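Local coordinates for protein transcriptional regulator, PadR family (Bacillus cereus, PDB 4ESB) that probably binds DNA through a winged helix-turn-helix domain and regulates transcription as a member of the PadR family, at residues L49-T61 / K72-L84. Residues are numbered along the deposited sequence; the frame is centred on the assembly and turned at random.
With SO4 (sulfate ion), chain B.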
ATOM      1  N   LEU A  49     -12.503 -12.947   4.948  1.00 46.11           N
ATOM      2  CA  LEU A  49     -12.147 -14.238   5.533  1.00 45.06           C
ATOM      3  C   LEU A  49     -12.761 -15.384   4.734  1.00 43.47           C
ATOM      4  O   LEU A  49     -12.146 -16.437   4.576  1.00 47.47           O
ATOM      5  CB  LEU A  49     -12.609 -14.334   6.989  1.00 40.76           C
ATOM      6  CG  LEU A  49     -11.849 -13.542   8.055  1.00 44.62           C
ATOM      7  CD1 LEU A  49     -12.448 -13.852   9.416  1.00 39.65           C
ATOM      8  CD2 LEU A  49     -10.359 -13.855   8.041  1.00 38.97           C
ATOM      9  N   LEU A  50     -13.979 -15.181   4.243  1.00 49.90           N
ATOM     10  CA  LEU A  50     -14.662 -16.204   3.460  1.00 50.57           C
ATOM     11  C   LEU A  50     -13.914 -16.442   2.159  1.00 49.95           C
ATOM     12  O   LEU A  50     -13.850 -17.562   1.654  1.00 50.55           O
ATOM     13  CB  LEU A  50     -16.094 -15.773   3.142  1.00 41.71           C
ATOM     14  CG  LEU A  50     -17.131 -15.841   4.263  1.00 51.91           C
ATOM     15  CD1 LEU A  50     -18.422 -15.178   3.810  1.00 35.85           C
ATOM     16  CD2 LEU A  50     -17.384 -17.282   4.679  1.00 34.68           C
ATOM     17  N   ARG A  51     -13.351 -15.369   1.620  1.00 45.37           N
ATOM     18  CA  ARG A  51     -12.675 -15.417   0.337  1.00 54.60           C
ATOM     19  C   ARG A  51     -11.278 -16.010   0.485  1.00 57.32           C
ATOM     20  O   ARG A  51     -10.847 -16.810  -0.345  1.00 65.52           O
ATOM     21  CB  ARG A  51     -12.609 -14.011  -0.258  1.00 55.39           C
ATOM     22  CG  ARG A  51     -12.000 -13.944  -1.642  1.00 75.27           C
ATOM     23  CD  ARG A  51     -12.257 -12.589  -2.282  1.00 78.38           C
ATOM     24  NE  ARG A  51     -11.360 -11.557  -1.768  1.00 90.39           N
ATOM     25  CZ  ARG A  51     -10.117 -11.360  -2.199  1.00 94.23           C
ATOM     26  NH1 ARG A  51      -9.606 -12.127  -3.155  1.00 90.08           N
ATOM     27  NH2 ARG A  51      -9.378 -10.394  -1.671  1.00 76.56           N
ATOM     28  N   MET A  52     -10.578 -15.632   1.550  1.00 48.71           N
ATOM     29  CA  MET A  52      -9.253 -16.175   1.815  1.00 45.93           C
ATOM     30  C   MET A  52      -9.336 -17.685   2.020  1.00 54.41           C
ATOM     31  O   MET A  52      -8.392 -18.413   1.710  1.00 46.93           O
ATOM     32  CB  MET A  52      -8.627 -15.501   3.039  1.00 40.86           C
ATOM     33  CG  MET A  52      -8.237 -14.045   2.807  1.00 47.40           C
ATOM     34  SD  MET A  52      -7.563 -13.240   4.272  1.00 42.69           S
ATOM     35  CE  MET A  52      -6.026 -14.137   4.481  1.00 44.04           C
ATOM     36  N   GLN A  53     -10.472 -18.152   2.531  1.00 42.48           N
ATOM     37  CA  GLN A  53     -10.710 -19.581   2.686  1.00 46.42           C
ATOM     38  C   GLN A  53     -10.966 -20.239   1.339  1.00 58.01           C
ATOM     39  O   GLN A  53     -10.451 -21.320   1.053  1.00 55.28           O
ATOM     40  CB  GLN A  53     -11.913 -19.828   3.593  1.00 36.72           C
ATOM     41  CG  GLN A  53     -11.619 -19.727   5.077  1.00 48.66           C
ATOM     42  CD  GLN A  53     -12.877 -19.803   5.912  1.00 44.34           C
ATOM     43  OE1 GLN A  53     -13.282 -20.878   6.351  1.00 47.32           O
ATOM     44  NE2 GLN A  53     -13.510 -18.657   6.126  1.00 44.65           N
ATOM     45  N   LYS A  54     -11.770 -19.584   0.510  1.00 60.41           N
ATOM     46  CA  LYS A  54     -12.139 -20.139  -0.783  1.00 66.13           C
ATOM     47  C   LYS A  54     -10.919 -20.214  -1.691  1.00 70.40           C
ATOM     48  O   LYS A  54     -10.863 -21.040  -2.599  1.00 53.74           O
ATOM     49  CB  LYS A  54     -13.242 -19.298  -1.426  1.00 57.61           C
ATOM     50  CG  LYS A  54     -13.858 -19.909  -2.681  1.00 92.25           C
ATOM     51  CD  LYS A  54     -15.025 -19.073  -3.191  1.00 97.88           C
ATOM     52  CE  LYS A  54     -14.582 -17.692  -3.654  1.00111.33           C
ATOM     53  NZ  LYS A  54     -13.667 -17.762  -4.826  1.00104.88           N
ATOM     54  N   GLU A  55      -9.938 -19.353  -1.439  1.00 58.50           N
ATOM     55  CA  GLU A  55      -8.697 -19.387  -2.200  1.00 45.74           C
ATOM     56  C   GLU A  55      -7.639 -20.230  -1.491  1.00 41.40           C
ATOM     57  O   GLU A  55      -6.495 -20.303  -1.932  1.00 53.19           O
ATOM     58  CB  GLU A  55      -8.177 -17.972  -2.428  1.00 45.15           C
ATOM     59  CG  GLU A  55      -9.216 -17.011  -2.986  1.00 59.59           C
ATOM     60  CD  GLU A  55      -8.652 -15.622  -3.183  1.00 80.66           C
ATOM     61  OE1 GLU A  55      -7.595 -15.329  -2.586  1.00 76.24           O
ATOM     62  OE2 GLU A  55      -9.261 -14.829  -3.930  1.00 76.91           O
ATOM     63  N   LYS A  56      -8.031 -20.855  -0.386  1.00 49.89           N
ATOM     64  CA  LYS A  56      -7.191 -21.832   0.295  1.00 48.60           C
ATOM     65  C   LYS A  56      -5.929 -21.214   0.895  1.00 46.10           C
ATOM     66  O   LYS A  56      -4.891 -21.873   0.983  1.00 42.22           O
ATOM     67  CB  LYS A  56      -6.816 -22.956  -0.676  1.00 52.15           C
ATOM     68  CG  LYS A  56      -8.022 -23.596  -1.360  1.00 66.35           C
ATOM     69  CD  LYS A  56      -8.396 -24.918  -0.711  1.00 77.05           C
ATOM     70  CE  LYS A  56      -9.880 -25.216  -0.860  1.00 93.27           C
ATOM     71  NZ  LYS A  56     -10.397 -25.986   0.306  1.00 75.12           N
ATOM     72  N   LEU A  57      -6.021 -19.955   1.315  1.00 45.90           N
ATOM     73  CA  LEU A  57      -4.907 -19.290   1.981  1.00 38.08           C
ATOM     74  C   LEU A  57      -4.947 -19.584   3.472  1.00 37.93           C
ATOM     75  O   LEU A  57      -3.912 -19.682   4.127  1.00 41.20           O
ATOM     76  CB  LEU A  57      -4.973 -17.780   1.762  1.00 48.34           C
ATOM     77  CG  LEU A  57      -4.937 -17.309   0.310  1.00 51.80           C
ATOM     78  CD1 LEU A  57      -4.987 -15.794   0.261  1.00 48.84           C
ATOM     79  CD2 LEU A  57      -3.701 -17.834  -0.403  1.00 46.63           C
ATOM     80  N   ILE A  58      -6.157 -19.714   4.002  1.00 43.51           N
ATOM     81  CA  ILE A  58      -6.349 -20.067   5.400  1.00 38.85           C
ATOM     82  C   ILE A  58      -7.440 -21.120   5.492  1.00 34.28           C
ATOM     83  O   ILE A  58      -8.178 -21.351   4.535  1.00 41.49           O
ATOM     84  CB  ILE A  58      -6.733 -18.841   6.251  1.00 42.03           C
ATOM     85  CG1 ILE A  58      -8.096 -18.297   5.820  1.00 43.47           C
ATOM     86  CG2 ILE A  58      -5.662 -17.762   6.131  1.00 35.63           C
ATOM     87  CD1 ILE A  58      -8.588 -17.134   6.658  1.00 49.81           C
ATOM     88  N   GLU A  59      -7.538 -21.759   6.649  1.00 44.41           N
ATOM     89  CA  GLU A  59      -8.492 -22.841   6.840  1.00 43.15           C
ATOM     90  C   GLU A  59      -8.952 -22.879   8.288  1.00 41.97           C
ATOM     91  O   GLU A  59      -8.137 -22.851   9.207  1.00 47.24           O
ATOM     92  CB  GLU A  59      -7.849 -24.175   6.463  1.00 37.58           C
ATOM     93  CG  GLU A  59      -8.756 -25.375   6.644  1.00 45.01           C
ATOM     94  CD  GLU A  59      -8.007 -26.694   6.536  1.00 52.12           C
ATOM     95  OE1 GLU A  59      -6.835 -26.677   6.109  1.00 53.21           O
ATOM     96  OE2 GLU A  59      -8.583 -27.745   6.887  1.00 46.61           O
ATOM     97  N   GLY A  60     -10.264 -22.943   8.485  1.00 38.12           N
ATOM     98  CA  GLY A  60     -10.825 -23.012   9.819  1.00 41.25           C
ATOM     99  C   GLY A  60     -11.124 -24.438  10.225  1.00 48.92           C
ATOM    100  O   GLY A  60     -11.609 -25.229   9.420  1.00 53.08           O
ATOM    101  N   THR A  61     -10.821 -24.768  11.474  1.00 47.39           N
ATOM    102  CA  THR A  61     -11.146 -26.079  12.017  1.00 64.60           C
ATOM    103  C   THR A  61     -11.745 -25.911  13.409  1.00 62.17           C
ATOM    104  O   THR A  61     -11.301 -25.068  14.187  1.00 44.78           O
ATOM    105  CB  THR A  61      -9.900 -26.983  12.105  1.00 45.40           C
ATOM    106  OG1 THR A  61      -9.174 -26.692  13.304  1.00 52.16           O
ATOM    107  CG2 THR A  61      -8.994 -26.781  10.895  1.00 54.03           C
ATOM    108  N   LYS A  72     -14.208 -21.887  16.039  1.00 46.69           N
ATOM    109  CA  LYS A  72     -13.652 -22.084  14.708  1.00 47.91           C
ATOM    110  C   LYS A  72     -12.337 -21.320  14.572  1.00 48.96           C
ATOM    111  O   LYS A  72     -12.327 -20.134  14.239  1.00 39.57           O
ATOM    112  CB  LYS A  72     -14.657 -21.634  13.644  1.00 39.62           C
ATOM    113  CG  LYS A  72     -14.175 -21.794  12.210  1.00 42.22           C
ATOM    114  CD  LYS A  72     -15.339 -21.753  11.226  1.00 43.73           C
ATOM    115  CE  LYS A  72     -14.849 -21.726   9.786  1.00 65.37           C
ATOM    116  NZ  LYS A  72     -15.891 -21.244   8.832  1.00 67.27           N
ATOM    117  N   TYR A  73     -11.230 -22.010  14.840  1.00 45.63           N
ATOM    118  CA  TYR A  73      -9.903 -21.410  14.765  1.00 45.61           C
ATOM    119  C   TYR A  73      -9.368 -21.487  13.340  1.00 37.24           C
ATOM    120  O   TYR A  73      -9.538 -22.497  12.662  1.00 45.66           O
ATOM    121  CB  TYR A  73      -8.933 -22.132  15.703  1.00 46.07           C
ATOM    122  CG  TYR A  73      -9.161 -21.864  17.176  1.00 37.88           C
ATOM    123  CD1 TYR A  73      -8.548 -20.790  17.808  1.00 41.87           C
ATOM    124  CD2 TYR A  73      -9.977 -22.692  17.935  1.00 38.80           C
ATOM    125  CE1 TYR A  73      -8.747 -20.545  19.156  1.00 46.60           C
ATOM    126  CE2 TYR A  73     -10.181 -22.456  19.281  1.00 46.76           C
ATOM    127  CZ  TYR A  73      -9.564 -21.381  19.887  1.00 47.01           C
ATOM    128  OH  TYR A  73      -9.765 -21.141  21.226  1.00 65.24           O
ATOM    129  N   TYR A  74      -8.711 -20.420  12.897  1.00 41.87           N
ATOM    130  CA  TYR A  74      -8.138 -20.379  11.556  1.00 38.90           C
ATOM    131  C   TYR A  74      -6.634 -20.628  11.596  1.00 45.11           C
ATOM    132  O   TYR A  74      -5.931 -20.097  12.456  1.00 40.30           O
ATOM    133  CB  TYR A  74      -8.396 -19.024  10.895  1.00 44.60           C
ATOM    134  CG  TYR A  74      -9.852 -18.706  10.651  1.00 48.62           C
ATOM    135  CD1 TYR A  74     -10.518 -19.214   9.543  1.00 37.85           C
ATOM    136  CD2 TYR A  74     -10.557 -17.882  11.518  1.00 40.81           C
ATOM    137  CE1 TYR A  74     -11.847 -18.921   9.314  1.00 45.94           C
ATOM    138  CE2 TYR A  74     -11.887 -17.582  11.297  1.00 45.84           C
ATOM    139  CZ  TYR A  74     -12.527 -18.103  10.193  1.00 47.89           C
ATOM    140  OH  TYR A  74     -13.852 -17.808   9.967  1.00 43.47           O
ATOM    141  N   HIS A  75      -6.149 -21.444  10.666  1.00 51.69           N
ATOM    142  CA  HIS A  75      -4.713 -21.607  10.472  1.00 40.05           C
ATOM    143  C   HIS A  75      -4.357 -21.397   9.006  1.00 32.85           C
ATOM    144  O   HIS A  75      -5.215 -21.483   8.129  1.00 37.25           O
ATOM    145  CB  HIS A  75      -4.238 -22.983  10.950  1.00 36.46           C
ATOM    146  CG  HIS A  75      -4.787 -24.126  10.155  1.00 34.91           C
ATOM    147  ND1 HIS A  75      -4.403 -24.384   8.858  1.00 44.72           N
ATOM    148  CD2 HIS A  75      -5.686 -25.085  10.480  1.00 38.65           C
ATOM    149  CE1 HIS A  75      -5.046 -25.452   8.415  1.00 41.64           C
ATOM    150  NE2 HIS A  75      -5.829 -25.895   9.380  1.00 39.39           N
ATOM    151  N   ILE A  76      -3.082 -21.127   8.755  1.00 36.43           N
ATOM    152  CA  ILE A  76      -2.597 -20.785   7.423  1.00 44.44           C
ATOM    153  C   ILE A  76      -2.217 -22.048   6.657  1.00 41.30           C
ATOM    154  O   ILE A  76      -1.709 -23.006   7.241  1.00 35.05           O
ATOM    155  CB  ILE A  76      -1.372 -19.848   7.522  1.00 39.00           C
ATOM    156  CG1 ILE A  76      -1.115 -19.136   6.193  1.00 37.55           C
ATOM    157  CG2 ILE A  76      -0.135 -20.621   7.979  1.00 39.18           C
ATOM    158  CD1 ILE A  76      -0.127 -17.986   6.312  1.00 34.77           C
ATOM    159  N   THR A  77      -2.481 -22.052   5.354  1.00 42.37           N
ATOM    160  CA  THR A  77      -2.099 -23.175   4.500  1.00 44.94           C
ATOM    161  C   THR A  77      -0.708 -22.938   3.928  1.00 39.58           C
ATOM    162  O   THR A  77      -0.148 -21.849   4.070  1.00 43.34           O
ATOM    163  CB  THR A  77      -3.078 -23.368   3.323  1.00 34.75           C
ATOM    164  OG1 THR A  77      -2.987 -22.254   2.425  1.00 32.45           O
ATOM    165  CG2 THR A  77      -4.510 -23.511   3.824  1.00 43.93           C
ATOM    166  N   ASP A  78      -0.148 -23.956   3.283  1.00 47.61           N
ATOM    167  CA  ASP A  78       1.146 -23.813   2.628  1.00 39.70           C
ATOM    168  C   ASP A  78       1.071 -22.726   1.561  1.00 34.36           C
ATOM    169  O   ASP A  78       1.959 -21.881   1.451  1.00 35.08           O
ATOM    170  CB  ASP A  78       1.583 -25.134   1.998  1.00 41.77           C
ATOM    171  CG  ASP A  78       2.791 -24.974   1.094  1.00 42.91           C
ATOM    172  OD1 ASP A  78       3.907 -24.770   1.617  1.00 43.32           O
ATOM    173  OD2 ASP A  78       2.622 -25.053  -0.142  1.00 40.91           O
ATOM    174  N   LYS A  79       0.003 -22.760   0.774  1.00 33.50           N
ATOM    175  CA  LYS A  79      -0.234 -21.740  -0.239  1.00 38.42           C
ATOM    176  C   LYS A  79      -0.281 -20.357   0.406  1.00 45.78           C
ATOM    177  O   LYS A  79       0.254 -19.390  -0.133  1.00 46.28           O
ATOM    178  CB  LYS A  79      -1.547 -22.016  -0.974  1.00 39.26           C
ATOM    179  CG  LYS A  79      -1.886 -20.991  -2.044  1.00 40.62           C
ATOM    180  CD  LYS A  79      -3.208 -21.310  -2.723  1.00 46.61           C
ATOM    181  CE  LYS A  79      -3.600 -20.222  -3.712  1.00 45.14           C
ATOM    182  NZ  LYS A  79      -4.968 -20.427  -4.261  1.00 47.93           N
ATOM    183  N   GLY A  80      -0.925 -20.274   1.567  1.00 49.11           N
ATOM    184  CA  GLY A  80      -1.043 -19.020   2.288  1.00 39.49           C
ATOM    185  C   GLY A  80       0.298 -18.511   2.781  1.00 45.07           C
ATOM    186  O   GLY A  80       0.554 -17.305   2.778  1.00 42.99           O
ATOM    187  N   LEU A  81       1.156 -19.432   3.210  1.00 37.85           N
ATOM    188  CA  LEU A  81       2.492 -19.080   3.678  1.00 37.97           C
ATOM    189  C   LEU A  81       3.355 -18.562   2.532  1.00 38.27           C
ATOM    190  O   LEU A  81       4.092 -17.591   2.692  1.00 42.87           O
ATOM    191  CB  LEU A  81       3.170 -20.288   4.325  1.00 44.55           C
ATOM    192  CG  LEU A  81       2.664 -20.684   5.713  1.00 45.67           C
ATOM    193  CD1 LEU A  81       2.988 -22.141   5.987  1.00 41.36           C
ATOM    194  CD2 LEU A  81       3.272 -19.791   6.784  1.00 36.59           C
ATOM    195  N   GLU A  82       3.269 -19.217   1.379  1.00 44.96           N
ATOM    196  CA  GLU A  82       4.003 -18.770   0.201  1.00 55.87           C
ATOM    197  C   GLU A  82       3.658 -17.317  -0.084  1.00 50.12           C
ATOM    198  O   GLU A  82       4.531 -16.482  -0.319  1.00 52.00           O
ATOM    199  CB  GLU A  82       3.639 -19.620  -1.017  1.00 46.27           C
ATOM    200  CG  GLU A  82       4.452 -20.889  -1.166  1.00 59.13           C
ATOM    201  CD  GLU A  82       3.841 -21.851  -2.169  1.00 79.12           C
ATOM    202  OE1 GLU A  82       2.889 -21.450  -2.873  1.00 55.21           O
ATOM    203  OE2 GLU A  82       4.309 -23.008  -2.249  1.00 72.83           O
ATOM    204  N   GLN A  83       2.363 -17.030  -0.054  1.00 47.70           N
ATOM    205  CA  GLN A  83       1.854 -15.710  -0.390  1.00 51.27           C
ATOM    206  C   GLN A  83       2.222 -14.694   0.686  1.00 47.87           C
ATOM    207  O   GLN A  83       2.436 -13.520   0.393  1.00 42.74           O
ATOM    208  CB  GLN A  83       0.336 -15.771  -0.572  1.00 47.76           C
ATOM    209  CG  GLN A  83      -0.276 -14.514  -1.172  1.00 71.36           C
ATOM    210  CD  GLN A  83      -1.690 -14.742  -1.676  1.00 84.82           C
ATOM    211  OE1 GLN A  83      -1.977 -15.762  -2.305  1.00 74.46           O
ATOM    212  NE2 GLN A  83      -2.581 -13.794  -1.399  1.00 71.27           N
ATOM    213  N   LEU A  84       2.300 -15.153   1.931  1.00 39.39           N
ATOM    214  CA  LEU A  84       2.736 -14.299   3.028  1.00 37.67           C
ATOM    215  C   LEU A  84       4.170 -13.837   2.797  1.00 40.52           C
ATOM    216  O   LEU A  84       4.508 -12.684   3.066  1.00 46.01           O
ATOM    217  CB  LEU A  84       2.622 -15.035   4.365  1.00 37.46           C
ATOM    218  CG  LEU A  84       3.231 -14.322   5.577  1.00 36.53           C
ATOM    219  CD1 LEU A  84       2.574 -12.965   5.804  1.00 43.06           C
ATOM    220  CD2 LEU A  84       3.111 -15.189   6.819  1.00 40.90           C
TER
HETATM  221  S   SO4 B 201     -16.365 -18.671  17.252  1.00 42.31           S
HETATM  222  O1  SO4 B 201     -16.232 -18.396  18.679  1.00 48.71           O
HETATM  223  O2  SO4 B 201     -17.648 -19.322  16.994  1.00 53.72           O
HETATM  224  O3  SO4 B 201     -16.290 -17.421  16.501  1.00 43.30           O
HETATM  225  O4  SO4 B 201     -15.288 -19.546  16.822  1.00 52.87           O
HETATM  226  O   HOH W   1     -15.484 -18.627   8.099  1.00 39.60           O
HETATM  227  O   HOH W   2      -6.778 -29.026   8.923  1.00 50.60           O
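With chi1 of -64°, Tyr74 sets CG beside its backbone N, and the ring meets Gln53 of helix 42-54. The extended Gln53 puts NE2 3.6 Å from Tyr74 CE1, with amide and ring planes 79° apart and OE1 at the ring edge. Gln53 NE2 also donates to Leu49 O at 3.0 Å, which fixes the amide's rotation. A water joins Gln53 NE2, Lys72 NZ and Tyr74 OH. Ile58 CD1 packs obliquely on the ring, 4.0 Å from Tyr74 CD1. On the other sheet face, Glu59 and His75 lie side by side, and Thr61 CG2 meets the imidazole edge. Glu59 with His75 and Thr61 with Tyr73 are antiparallel hydrogen-bonded pairs; Ile58 with Ile76 and Gly60 with Tyr74 are non-hydrogen-bonded.

Lys56 closes the helix in a Schellman motif. Thr77 OG1 N-caps the next helix, accepting from Gly80 N at 3.0 Å, and Thr77 N donates to Leu57 O. Lys79 NZ donates to Glu55 O at 2.8 Å. Leu57 and Gln83 cross at about a right angle, Leu57 CD2 nearest Gln83 OE1 and Leu57 CD1 nearest Gln83 NE2.

The hairpin 58-64/70-76 is the wing of the winged-helix fold. Strand 70-76 also pairs with 23-24, while Leu49 packs on helix 25-34 and Leu57 reaches helix 10-20.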